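Local coordinates for uncharacterized protein (PDB 2R3S) that probably transfers methyl groups to hydroxyl groups of a substrate not yet established, as a dimeric Rossmann-like O-methyltransferase, at residues A25-N30 with K91-D96; N111-A116 with V290-T295; I181-H186 with L235-N240; S223-D228 with C250-R255; P282-F287 with Q327-V332. All coordinates share one frame; numbering follows the deposited sequence.

Interaction 1: residues A25-N30 with K91-D96; sequences AAVELN and KFYVGD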
# COMPACT_ATOMS: atom_id res chain seq x y z
N ALA A 25 -2.40 10.21 -7.03
CA ALA A 25 -1.96 11.15 -8.09
C ALA A 25 -2.88 11.14 -9.29
O ALA A 25 -3.24 12.19 -9.81
CB ALA A 25 -0.49 10.88 -8.53
N ALA A 26 -3.27 9.95 -9.74
CA ALA A 26 -4.18 9.82 -10.88
C ALA A 26 -5.49 10.57 -10.63
O ALA A 26 -5.98 11.29 -11.49
CB ALA A 26 -4.44 8.31 -11.25
N VAL A 27 -6.04 10.42 -9.43
CA VAL A 27 -7.32 11.06 -9.11
C VAL A 27 -7.19 12.57 -9.00
O VAL A 27 -8.02 13.32 -9.55
CB VAL A 27 -7.95 10.47 -7.81
CG1 VAL A 27 -9.08 11.35 -7.35
CG2 VAL A 27 -8.45 9.05 -8.07
N GLU A 28 -6.18 13.01 -8.26
CA GLU A 28 -5.90 14.43 -8.09
C GLU A 28 -5.63 15.11 -9.42
O GLU A 28 -5.95 16.27 -9.58
CB GLU A 28 -4.70 14.64 -7.18
CG GLU A 28 -4.95 14.28 -5.76
CD GLU A 28 -3.78 14.53 -4.85
OE1 GLU A 28 -2.62 14.63 -5.30
OE2 GLU A 28 -4.04 14.56 -3.65
N LEU A 29 -5.04 14.41 -10.37
CA LEU A 29 -4.71 15.01 -11.66
C LEU A 29 -5.82 14.83 -12.70
O LEU A 29 -5.69 15.30 -13.81
CB LEU A 29 -3.40 14.44 -12.19
CG LEU A 29 -2.15 14.83 -11.41
CD1 LEU A 29 -0.92 14.10 -11.97
CD2 LEU A 29 -1.96 16.32 -11.45
N ASN A 30 -6.90 14.16 -12.33
CA ASN A 30 -8.02 13.92 -13.23
C ASN A 30 -7.67 13.05 -14.45
O ASN A 30 -8.32 13.14 -15.49
CB ASN A 30 -8.66 15.23 -13.67
CG ASN A 30 -9.66 15.76 -12.68
OD1 ASN A 30 -9.78 15.26 -11.56
ND2 ASN A 30 -10.40 16.79 -13.09
N LYS A 91 -21.92 9.10 -13.50
CA LYS A 91 -22.79 9.25 -12.35
C LYS A 91 -22.31 8.41 -11.17
O LYS A 91 -22.68 8.69 -10.04
CB LYS A 91 -24.25 8.89 -12.72
N PHE A 92 -21.48 7.39 -11.42
CA PHE A 92 -21.02 6.46 -10.36
C PHE A 92 -19.60 6.75 -9.86
O PHE A 92 -19.00 5.95 -9.14
CB PHE A 92 -21.13 5.03 -10.90
CG PHE A 92 -22.52 4.71 -11.34
CD1 PHE A 92 -23.51 4.44 -10.39
CD2 PHE A 92 -22.87 4.77 -12.68
CE1 PHE A 92 -24.82 4.20 -10.79
CE2 PHE A 92 -24.18 4.53 -13.08
CZ PHE A 92 -25.16 4.25 -12.13
N TYR A 93 -19.10 7.92 -10.20
CA TYR A 93 -17.79 8.40 -9.78
C TYR A 93 -17.67 8.36 -8.28
O TYR A 93 -18.45 8.99 -7.59
CB TYR A 93 -17.57 9.82 -10.28
CG TYR A 93 -16.26 10.42 -9.82
CD1 TYR A 93 -15.08 10.03 -10.39
CD2 TYR A 93 -16.22 11.39 -8.82
CE1 TYR A 93 -13.89 10.53 -9.98
CE2 TYR A 93 -15.01 11.93 -8.41
CZ TYR A 93 -13.84 11.49 -9.00
OH TYR A 93 -12.62 11.99 -8.64
N VAL A 94 -16.67 7.64 -7.78
CA VAL A 94 -16.38 7.58 -6.36
C VAL A 94 -14.98 8.09 -6.01
O VAL A 94 -14.56 8.04 -4.88
CB VAL A 94 -16.55 6.15 -5.82
CG1 VAL A 94 -18.05 5.78 -5.80
CG2 VAL A 94 -15.73 5.19 -6.64
N GLY A 95 -14.27 8.62 -6.98
CA GLY A 95 -12.88 8.96 -6.79
C GLY A 95 -12.56 9.89 -5.64
O GLY A 95 -11.48 9.82 -5.11
N ASP A 96 -13.48 10.77 -5.26
CA ASP A 96 -13.19 11.72 -4.19
C ASP A 96 -13.32 11.10 -2.80
O ASP A 96 -13.08 11.79 -1.81
CB ASP A 96 -14.00 12.99 -4.35
CG ASP A 96 -13.61 13.79 -5.63
OD1 ASP A 96 -12.54 13.54 -6.26
OD2 ASP A 96 -14.38 14.67 -6.01
O HOH W 1 -10.42 12.45 -10.47
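Val27 meets Tyr93, Gly95 and Asp96 where helix 17-28 of the winged-helix dimerisation domain faces the loop before helix 98-101. Followed in sequence, 25-30 is the end of helix 17-28, and it illustrates how one such end can be tied to a loop through solvent. Ala25 O receives Leu29 N in the closing turn. The CG1 branch of Val27, turned anti to the backbone N (chi1 167°), does the touching, 3.6 Å from Gly95 O and 3.8 Å from the hydroxyl OH of Tyr93. The carbonyl of Val27 also takes part: water 1 donates to Val27 O at 2.7 Å and to Tyr93 OH at 2.9 Å. That hydroxyl in turn donates to Asp96 OD1, 2.8 Å away, and the tyrosine ring lies with one face over Gly95 N. A phenylalanine in place of Tyr93 would probably leave both the water and Asp96 without this shared partner. Glu28 looks elsewhere, its OE1 bonding to Thr114 OG1 of the second subunit. Past Leu29, the chain leaves the helix at Asn30, whose positive phi completes a Schellman motif. Arg88 bridges the two segments, its NE bonding to Asn30 OD1 while NH2 forms a salt bridge with Asp96 OD1.

Interaction 2: residues N111-A116 with V290-T295; sequences NDLTAA and VMLATT
Leu113 and Ala116, at the start of helix 113-119, pack on Leu292 and Ala293 near the end of helix 282-294, and the nearest CA pair, Ala116 with Ala293, is 6.1 Å apart. This is helix-helix packing through small and branched apolar residues, buried inside the O-methyltransferase domain and at the dimer interface. The short side chain of Ala116 lets the other helix come near: its CB lies 4.0 Å from Leu292 CG, while Leu292 CD1 sits 3.5 Å from the carbonyl oxygen Ala116 O. With CG anti to its backbone N (chi1 176°), Leu292 carries its branch across to that turn. One turn earlier, Leu113 extends its CD1 to within 3.9 Å of Ala293 CB, and the same methyl approaches Leu292 CD2 more loosely. The second subunit adds to the packing, its Ala21 against Leu113 and its Met58 against Leu292.

Polar bonds within each segment finish the two helix ends. Asp112 is the N-cap of helix 113-119, its OD1 accepting from Ala115 N at 3.3 Å, with the donor well above the carboxylate plane. At the other helix, Thr294 OG1 bonds back to Val290 O. Met291, a selenomethionine, offers its carbonyl oxygen to two groups of Thr295, OG1 at 2.7 Å and the backbone N at 3.1 Å, which reach Met291 O from opposite faces of the carbonyl plane.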
# COMPACT_ATOMS: atom_id res chain seq x y z
N ASN A 111 1.19 5.01 10.13
CA ASN A 111 2.59 5.38 10.16
C ASN A 111 3.38 4.61 11.23
O ASN A 111 4.55 4.34 11.01
CB ASN A 111 2.76 6.89 10.42
CG ASN A 111 2.41 7.76 9.20
OD1 ASN A 111 2.24 7.28 8.08
ND2 ASN A 111 2.32 9.07 9.43
N ASP A 112 2.79 4.31 12.38
CA ASP A 112 3.43 3.40 13.34
C ASP A 112 2.43 2.39 13.87
O ASP A 112 1.91 2.50 14.97
CB ASP A 112 4.11 4.16 14.49
CG ASP A 112 5.31 3.38 15.13
OD1 ASP A 112 5.52 2.16 14.88
OD2 ASP A 112 6.06 4.04 15.88
N LEU A 113 2.17 1.39 13.04
CA LEU A 113 1.32 0.30 13.39
C LEU A 113 2.02 -0.57 14.42
O LEU A 113 1.36 -1.17 15.26
CB LEU A 113 0.95 -0.49 12.14
CG LEU A 113 -0.26 -1.39 12.11
CD1 LEU A 113 -1.53 -0.67 12.56
CD2 LEU A 113 -0.39 -1.93 10.68
N THR A 114 3.35 -0.59 14.41
CA THR A 114 4.09 -1.32 15.44
C THR A 114 3.72 -0.83 16.82
O THR A 114 3.50 -1.63 17.72
CB THR A 114 5.61 -1.23 15.27
OG1 THR A 114 5.97 -1.67 13.95
CG2 THR A 114 6.30 -2.11 16.31
N ALA A 115 3.65 0.50 16.97
CA ALA A 115 3.24 1.16 18.20
C ALA A 115 1.85 0.73 18.64
O ALA A 115 1.63 0.44 19.81
CB ALA A 115 3.28 2.69 18.04
N ALA A 116 0.90 0.72 17.70
CA ALA A 116 -0.46 0.26 17.99
C ALA A 116 -0.53 -1.20 18.40
O ALA A 116 -1.32 -1.56 19.28
CB ALA A 116 -1.40 0.52 16.77
N VAL A 290 -7.93 -1.48 10.68
CA VAL A 290 -8.31 -0.09 10.67
C VAL A 290 -8.68 0.40 12.08
O VAL A 290 -8.22 1.47 12.52
CB VAL A 290 -9.43 0.18 9.64
CG1 VAL A 290 -9.84 1.62 9.64
CG2 VAL A 290 -8.95 -0.22 8.24
N MSE A 291 -9.46 -0.40 12.80
CA MSE A 291 -9.85 -0.08 14.16
C MSE A 291 -8.67 -0.07 15.10
O MSE A 291 -8.60 0.77 15.98
CB MSE A 291 -10.95 -1.01 14.66
CG MSE A 291 -12.26 -0.87 13.88
SE MSE A 291 -13.06 0.92 14.12
CE MSE A 291 -12.17 1.92 12.66
N LEU A 292 -7.72 -0.95 14.91
CA LEU A 292 -6.51 -0.92 15.73
C LEU A 292 -5.72 0.37 15.50
O LEU A 292 -5.21 0.98 16.46
CB LEU A 292 -5.61 -2.13 15.46
CG LEU A 292 -4.24 -2.21 16.16
CD1 LEU A 292 -4.34 -2.43 17.68
CD2 LEU A 292 -3.39 -3.28 15.53
N ALA A 293 -5.58 0.75 14.24
CA ALA A 293 -4.75 1.89 13.90
C ALA A 293 -5.34 3.22 14.36
O ALA A 293 -4.60 4.14 14.68
CB ALA A 293 -4.44 1.94 12.39
N THR A 294 -6.67 3.32 14.41
CA THR A 294 -7.32 4.62 14.51
C THR A 294 -8.16 4.88 15.77
O THR A 294 -8.54 6.02 16.00
CB THR A 294 -8.23 4.88 13.30
OG1 THR A 294 -9.31 3.95 13.29
CG2 THR A 294 -7.46 4.87 11.97
N THR A 295 -8.49 3.84 16.52
CA THR A 295 -9.34 3.92 17.70
C THR A 295 -8.62 3.20 18.86
O THR A 295 -7.72 2.35 18.62
CB THR A 295 -10.74 3.29 17.49
OG1 THR A 295 -10.63 1.86 17.48
CG2 THR A 295 -11.42 3.75 16.19

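Interaction 3: residues I181-H186 with L235-N240; sequences IAVAQH and LVLLPN. With EDO (1,2-ethanediol), chain E.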
# COMPACT_ATOMS: atom_id res chain seq x y z
N ILE A 181 -32.46 9.65 6.21
CA ILE A 181 -33.06 10.36 5.09
C ILE A 181 -33.82 9.41 4.18
O ILE A 181 -34.93 9.71 3.77
CB ILE A 181 -32.01 11.18 4.29
CG1 ILE A 181 -31.56 12.39 5.10
CG2 ILE A 181 -32.59 11.65 2.98
CD1 ILE A 181 -30.19 12.96 4.75
N ALA A 182 -33.24 8.26 3.87
CA ALA A 182 -33.94 7.25 3.05
C ALA A 182 -35.19 6.70 3.74
O ALA A 182 -36.19 6.45 3.07
CB ALA A 182 -32.99 6.10 2.65
N VAL A 183 -35.13 6.49 5.06
CA VAL A 183 -36.33 6.10 5.80
C VAL A 183 -37.40 7.19 5.57
O VAL A 183 -38.51 6.89 5.18
CB VAL A 183 -36.04 5.85 7.31
CG1 VAL A 183 -37.31 5.61 8.08
CG2 VAL A 183 -35.08 4.66 7.47
N ALA A 184 -37.03 8.46 5.71
CA ALA A 184 -37.97 9.57 5.48
C ALA A 184 -38.50 9.57 4.06
O ALA A 184 -39.69 9.77 3.86
CB ALA A 184 -37.32 10.94 5.82
N GLN A 185 -37.63 9.30 3.08
CA GLN A 185 -38.04 9.28 1.67
C GLN A 185 -39.14 8.25 1.40
O GLN A 185 -40.03 8.49 0.60
CB GLN A 185 -36.83 9.00 0.76
CG GLN A 185 -37.16 8.48 -0.65
CD GLN A 185 -35.96 7.91 -1.39
OE1 GLN A 185 -34.82 8.17 -1.04
NE2 GLN A 185 -36.23 7.12 -2.43
N HIS A 186 -39.06 7.10 2.06
CA HIS A 186 -40.02 5.99 1.81
C HIS A 186 -41.19 5.94 2.78
O HIS A 186 -42.11 5.16 2.59
CB HIS A 186 -39.29 4.65 1.79
CG HIS A 186 -38.30 4.55 0.68
ND1 HIS A 186 -38.66 4.60 -0.64
CD2 HIS A 186 -36.94 4.47 0.70
CE1 HIS A 186 -37.58 4.52 -1.40
NE2 HIS A 186 -36.53 4.45 -0.61
N LEU A 235 -37.75 3.13 15.53
CA LEU A 235 -36.60 2.63 14.79
C LEU A 235 -35.36 3.43 15.15
O LEU A 235 -35.39 4.67 15.13
CB LEU A 235 -36.92 2.71 13.30
CG LEU A 235 -35.88 2.33 12.25
CD1 LEU A 235 -35.48 0.89 12.41
CD2 LEU A 235 -36.46 2.59 10.86
N VAL A 236 -34.30 2.73 15.54
CA VAL A 236 -32.99 3.33 15.86
C VAL A 236 -31.90 2.74 14.93
O VAL A 236 -31.61 1.55 14.97
CB VAL A 236 -32.60 3.13 17.33
CG1 VAL A 236 -31.27 3.81 17.63
CG2 VAL A 236 -33.70 3.70 18.28
N LEU A 237 -31.33 3.59 14.09
CA LEU A 237 -30.28 3.19 13.17
C LEU A 237 -28.92 3.46 13.79
O LEU A 237 -28.70 4.52 14.36
CB LEU A 237 -30.40 3.97 11.86
CG LEU A 237 -31.79 4.13 11.28
CD1 LEU A 237 -31.71 4.83 9.94
CD2 LEU A 237 -32.44 2.78 11.18
N LEU A 238 -28.01 2.49 13.66
CA LEU A 238 -26.61 2.63 14.02
C LEU A 238 -25.70 2.26 12.81
O LEU A 238 -25.12 1.15 12.74
CB LEU A 238 -26.30 1.72 15.20
CG LEU A 238 -26.78 2.12 16.59
CD1 LEU A 238 -26.86 0.89 17.55
CD2 LEU A 238 -25.85 3.19 17.10
N PRO A 239 -25.55 3.19 11.85
CA PRO A 239 -24.70 2.93 10.70
C PRO A 239 -23.23 3.21 11.00
O PRO A 239 -22.91 4.31 11.40
CB PRO A 239 -25.24 3.89 9.64
CG PRO A 239 -26.19 4.81 10.34
CD PRO A 239 -26.14 4.54 11.78
N ASN A 240 -22.37 2.22 10.84
CA ASN A 240 -20.92 2.37 11.00
C ASN A 240 -20.49 3.14 12.26
O ASN A 240 -19.56 3.99 12.23
CB ASN A 240 -20.27 2.98 9.73
CG ASN A 240 -20.20 2.00 8.57
OD1 ASN A 240 -19.62 0.92 8.68
ND2 ASN A 240 -20.79 2.39 7.43
C1 EDO E . -21.54 6.64 10.15
O1 EDO E . -22.26 6.66 11.43
C2 EDO E . -20.22 7.43 10.07
O2 EDO E . -19.03 6.75 10.48
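Val183 stands with CG1 anti to its backbone N (chi1 173°) and CG2 anti to the carbonyl carbon, and this spreads its two methyls toward two different leucines of strand 233-239. Leu237 turns CG beside its own N (chi1 -44°), which brings its CD1 to Val183 CG2. CG1 of Val183 meets Leu235 CD2 tip to tip at 4.2 Å. In the same end-on manner, CG2 of Val183 meets Leu237 CD1, also at 4.2 Å. One residue of the helix thus faces two successive inward positions of the strand, a simple example of how helices cover the sheet in the Rossmann-like methyltransferase fold. Here helix 178-186, which follows strand 168-172, also lies over the neighbouring strand 233-239. Helix 149-159 extends the apolar layer with Val159 against Leu235, and Pro166 touches Val183. Past the C-terminal end of the strand lies a 1,2-ethanediol, probably from the crystallisation liquor, hydrogen-bonded to Ser173 O. Its position past the ends of strands 168-172 and 233-239 is consistent with the cofactor cleft of this fold. The ethanediol O2 makes a weak hydrogen bond to Asn240 O at 3.3 Å.

Interaction 4: residues S223-D228 with C250-R255; sequences SAFEVD and CEQLLR. With EDO (1,2-ethanediol), chain D.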
# COMPACT_ATOMS: atom_id res chain seq x y z
N SER A 223 -22.41 14.28 21.53
CA SER A 223 -22.06 12.88 21.71
C SER A 223 -23.26 11.99 21.88
O SER A 223 -24.15 12.28 22.67
CB SER A 223 -21.20 12.73 22.96
OG SER A 223 -21.10 11.37 23.31
N ALA A 224 -23.25 10.87 21.16
CA ALA A 224 -24.33 9.89 21.22
C ALA A 224 -24.46 9.36 22.64
O ALA A 224 -25.48 8.81 23.01
CB ALA A 224 -24.06 8.75 20.24
N PHE A 225 -23.40 9.51 23.43
CA PHE A 225 -23.36 9.01 24.79
C PHE A 225 -23.90 10.01 25.83
O PHE A 225 -24.28 9.60 26.93
CB PHE A 225 -21.92 8.60 25.15
CG PHE A 225 -21.35 7.55 24.21
CD1 PHE A 225 -21.68 6.21 24.37
CD2 PHE A 225 -20.54 7.92 23.13
CE1 PHE A 225 -21.19 5.25 23.50
CE2 PHE A 225 -20.05 6.96 22.25
CZ PHE A 225 -20.37 5.63 22.44
N GLU A 226 -23.95 11.29 25.48
CA GLU A 226 -24.33 12.36 26.43
C GLU A 226 -25.71 12.97 26.14
O GLU A 226 -26.50 13.18 27.05
CB GLU A 226 -23.22 13.43 26.51
CG GLU A 226 -21.84 12.89 27.00
N VAL A 227 -26.05 13.18 24.87
CA VAL A 227 -27.30 13.83 24.49
C VAL A 227 -28.49 13.04 24.98
O VAL A 227 -28.39 11.84 25.20
CB VAL A 227 -27.42 14.06 22.94
CG1 VAL A 227 -26.26 14.93 22.43
CG2 VAL A 227 -27.51 12.74 22.18
N ASP A 228 -29.62 13.73 25.16
CA ASP A 228 -30.89 13.10 25.46
C ASP A 228 -31.58 12.82 24.15
O ASP A 228 -31.80 13.74 23.37
CB ASP A 228 -31.77 14.00 26.34
CG ASP A 228 -31.10 14.37 27.65
OD1 ASP A 228 -30.39 13.51 28.22
OD2 ASP A 228 -31.25 15.53 28.10
N CYS A 250 -20.24 -0.15 23.94
CA CYS A 250 -21.37 -0.47 23.03
C CYS A 250 -22.60 -0.87 23.84
O CYS A 250 -23.72 -0.56 23.48
CB CYS A 250 -21.03 -1.63 22.07
SG CYS A 250 -19.75 -1.22 20.83
N GLU A 251 -22.35 -1.60 24.93
CA GLU A 251 -23.43 -2.07 25.81
C GLU A 251 -24.08 -0.88 26.55
O GLU A 251 -25.29 -0.78 26.56
CB GLU A 251 -22.90 -3.17 26.76
CG GLU A 251 -22.71 -4.51 26.01
CD GLU A 251 -22.20 -5.66 26.86
OE1 GLU A 251 -21.73 -5.43 27.99
OE2 GLU A 251 -22.26 -6.81 26.35
N GLN A 252 -23.26 0.01 27.09
CA GLN A 252 -23.73 1.29 27.62
C GLN A 252 -24.65 1.98 26.63
O GLN A 252 -25.77 2.39 26.98
CB GLN A 252 -22.54 2.21 27.96
CG GLN A 252 -22.90 3.50 28.73
CD GLN A 252 -21.72 4.47 28.83
OE1 GLN A 252 -21.83 5.64 28.45
NE2 GLN A 252 -20.59 3.99 29.35
N LEU A 253 -24.22 2.05 25.37
CA LEU A 253 -25.02 2.70 24.33
C LEU A 253 -26.31 1.94 24.05
O LEU A 253 -27.35 2.56 23.93
CB LEU A 253 -24.21 2.91 23.04
CG LEU A 253 -24.86 3.82 21.97
CD1 LEU A 253 -24.76 5.34 22.32
CD2 LEU A 253 -24.28 3.50 20.58
N LEU A 254 -26.24 0.62 23.97
CA LEU A 254 -27.43 -0.18 23.62
C LEU A 254 -28.52 -0.12 24.73
O LEU A 254 -29.72 -0.25 24.43
CB LEU A 254 -27.05 -1.64 23.26
CG LEU A 254 -26.16 -1.88 22.01
CD1 LEU A 254 -25.87 -3.36 21.82
CD2 LEU A 254 -26.76 -1.33 20.75
N ARG A 255 -28.10 0.08 25.98
CA ARG A 255 -29.05 0.24 27.11
C ARG A 255 -29.80 1.58 27.01
O ARG A 255 -31.02 1.63 27.15
CB ARG A 255 -28.35 0.10 28.47
CG ARG A 255 -28.12 -1.37 28.93
CD ARG A 255 -27.47 -1.46 30.34
NE ARG A 255 -26.09 -0.95 30.37
CZ ARG A 255 -24.99 -1.71 30.30
NH1 ARG A 255 -25.05 -3.05 30.21
NH2 ARG A 255 -23.80 -1.12 30.32
C1 EDO D . -20.75 10.80 18.17
O1 EDO D . -20.73 10.54 19.59
C2 EDO D . -21.59 12.03 17.89
O2 EDO D . -23.00 11.80 18.10
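Phe225 and Leu253 supply the apolar part of this contact, their side chains crossing at about a right angle. The ring atom Phe225 CE1 lies 3.8 Å from Leu253 CD1, and that methyl reaches back to Ala224 as well, 4.1 Å from its CB and 3.6 Å from its carbonyl oxygen O. Leu253 gets there because its CG is anti to the backbone N (chi1 -169°), directing the branch at the loop. More loosely, the extended Gln252 brings OE1 within 4.1 Å of Phe225 CD1, with the amide and ring planes 75° apart. Phe245 adds an edge-to-face contact to the same phenylalanine.

The loop follows strand 217-221 in the Rossmann-like sheet, and helix 247-260 packs against both this loop and strand 233-239, with Leu253 touching Leu238.

Hydrogen bonds shape the loop itself. Ser223 OG accepts from Phe225 N at 3.0 Å in an ST turn, and Ser223 O takes both Glu226 N and Val227 N. With an alanine in place of Ser223, Phe225 N is likely to lose its ST-turn acceptor, leaving the ring less firmly set against Leu253. Lys256 NZ, from the helix, bonds to Ala224 O and Val227 O. A 1,2-ethanediol, probably from the crystallisation liquor, is held by Gly222 O and, nearly straight at 169°, by Ala224 N, which donates to its O1 at 3.0 Å.

Interaction 5: residues P282-F287 with Q327-V332; sequences PDAAAF and QQQVIV
Asp283 and Gln327 form the polar part of the contact between helix 282-294 and the entry to strand 329-334. Gln327 NE2 donates to Asp283 OD2 at 3.3 Å, a weak bond with an N-H...acceptor angle of 139°, and the amide and carboxylate planes are turned 44° against each other. The two side chains approach obliquely: Gln327 is extended and passes its CG within 3.5 Å of Asp283 OD2 before the amide arrives. Asp283 instead places CG between its backbone N and carbonyl carbon, the crowded position (chi1 54°), where the carboxylate stays close to its own helix. Since this aspartate has two deposited conformers and Gln327 is exposed, the pair is better read as a surface contact than as a firm tether.

Van der Waals contact is slighter and more buried. Gln329 curls back, bringing OE1 4.0 Å from Ala284 CB. The same oxygen has its polar partner elsewhere, in Ile273 N, which holds the amide beside the helix.

Aromatic contacts continue the attachment along the helix, Phe287 stacking on Phe272 and meeting His243 edge-to-face. Another side of the helix meets the second subunit, whose Ile65 packs on Pro282 and Ala285. On the strand side, 329-334 runs antiparallel between 265-271 and 317-321, the reversed strand in the order 3-2-1-4-5-7-6 that marks the class I methyltransferase fold.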
# COMPACT_ATOMS: atom_id res chain seq x y z
N PRO A 282 -13.06 -11.06 3.27
CA PRO A 282 -11.81 -10.36 3.47
C PRO A 282 -11.93 -8.87 3.82
O PRO A 282 -11.21 -8.42 4.70
CB PRO A 282 -11.10 -10.56 2.15
CG PRO A 282 -11.60 -11.82 1.66
CD PRO A 282 -13.04 -11.83 2.02
N ASP A 283 -12.77 -8.12 3.11
CA ASP A 283 -12.92 -6.68 3.36
C ASP A 283 -13.51 -6.41 4.74
O ASP A 283 -12.97 -5.61 5.50
CB ASP A 283 -13.73 -5.98 2.26
CG ASP A 283 -15.09 -6.61 2.01
OD1 ASP A 283 -15.56 -7.45 2.81
OD2 ASP A 283 -15.70 -6.25 0.98
N ALA A 284 -14.60 -7.10 5.10
CA ALA A 284 -15.15 -6.96 6.47
C ALA A 284 -14.11 -7.28 7.53
O ALA A 284 -13.97 -6.54 8.49
CB ALA A 284 -16.41 -7.85 6.67
N ALA A 285 -13.39 -8.39 7.36
CA ALA A 285 -12.48 -8.85 8.38
C ALA A 285 -11.21 -8.00 8.48
O ALA A 285 -10.65 -7.86 9.58
CB ALA A 285 -12.13 -10.32 8.14
N ALA A 286 -10.76 -7.43 7.36
CA ALA A 286 -9.58 -6.56 7.33
C ALA A 286 -9.83 -5.22 8.08
O ALA A 286 -8.90 -4.54 8.48
CB ALA A 286 -9.15 -6.29 5.89
N PHE A 287 -11.10 -4.87 8.30
CA PHE A 287 -11.43 -3.60 8.97
C PHE A 287 -10.91 -3.57 10.44
O PHE A 287 -10.65 -2.52 10.98
CB PHE A 287 -12.94 -3.36 8.87
CG PHE A 287 -13.34 -1.94 9.17
CD1 PHE A 287 -13.09 -0.93 8.28
CD2 PHE A 287 -13.94 -1.61 10.39
CE1 PHE A 287 -13.44 0.38 8.58
CE2 PHE A 287 -14.27 -0.33 10.69
CZ PHE A 287 -14.04 0.67 9.78
N GLN A 327 -21.78 -4.46 0.37
CA GLN A 327 -20.50 -4.83 1.00
C GLN A 327 -20.60 -5.11 2.51
O GLN A 327 -19.92 -6.00 3.02
CB GLN A 327 -19.43 -3.74 0.77
CG GLN A 327 -18.17 -3.88 1.66
CD GLN A 327 -17.18 -2.74 1.50
OE1 GLN A 327 -17.55 -1.61 1.20
NE2 GLN A 327 -15.91 -3.03 1.72
N GLN A 328 -21.40 -4.34 3.22
CA GLN A 328 -21.50 -4.48 4.67
C GLN A 328 -22.75 -5.28 5.05
O GLN A 328 -23.55 -5.65 4.19
CB GLN A 328 -21.45 -3.11 5.34
CG GLN A 328 -20.34 -2.21 4.78
CD GLN A 328 -20.11 -0.98 5.64
OE1 GLN A 328 -20.04 0.14 5.14
NE2 GLN A 328 -20.00 -1.19 6.94
N GLN A 329 -22.90 -5.56 6.34
CA GLN A 329 -23.93 -6.49 6.83
C GLN A 329 -24.88 -5.77 7.80
O GLN A 329 -24.49 -4.74 8.37
CB GLN A 329 -23.26 -7.68 7.53
CG GLN A 329 -22.38 -8.57 6.63
CD GLN A 329 -20.96 -8.01 6.33
OE1 GLN A 329 -20.35 -7.29 7.13
NE2 GLN A 329 -20.44 -8.39 5.18
N VAL A 330 -26.10 -6.30 7.97
CA VAL A 330 -27.11 -5.72 8.90
C VAL A 330 -27.50 -6.68 10.06
O VAL A 330 -27.62 -7.87 9.85
CB VAL A 330 -28.37 -5.21 8.14
CG1 VAL A 330 -29.51 -4.99 9.08
CG2 VAL A 330 -28.07 -3.91 7.36
N ILE A 331 -27.61 -6.15 11.28
CA ILE A 331 -28.26 -6.84 12.40
C ILE A 331 -29.53 -6.08 12.80
O ILE A 331 -29.47 -4.89 13.09
CB ILE A 331 -27.33 -6.91 13.64
CG1 ILE A 331 -26.13 -7.79 13.34
CG2 ILE A 331 -28.06 -7.45 14.86
CD1 ILE A 331 -25.06 -7.68 14.37
N VAL A 332 -30.68 -6.75 12.80
CA VAL A 332 -31.90 -6.19 13.40
C VAL A 332 -32.08 -6.75 14.80
O VAL A 332 -32.07 -7.97 14.99
CB VAL A 332 -33.14 -6.50 12.57
CG1 VAL A 332 -34.38 -5.91 13.23
CG2 VAL A 332 -32.94 -5.97 11.13

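Interactions 1, 2 and 5 all touch the second subunit, and 2 and 5 share helix 282-294, with centres about 20 Å apart. Interactions 3 and 4 lie in the Rossmann-like core away from that interface, and join where Leu238 CD2 of the strand meets Leu253 CD2 of the helix at 3.8 Å. Interaction 3 is linked to interaction 5 by a probable hydrogen bond, Gln328 NE2 to Asn240 OD1 at 2.8 Å. The ethanediols beside interactions 3 and 4 lie past the ends of sheet strands, consistent with a cofactor cleft, and another bound ethanediol comes within about 4 Å (nearest atoms) of the side chain of Gln327 in interaction 5. The centre of interaction 1 is about 37 Å from that of interaction 4.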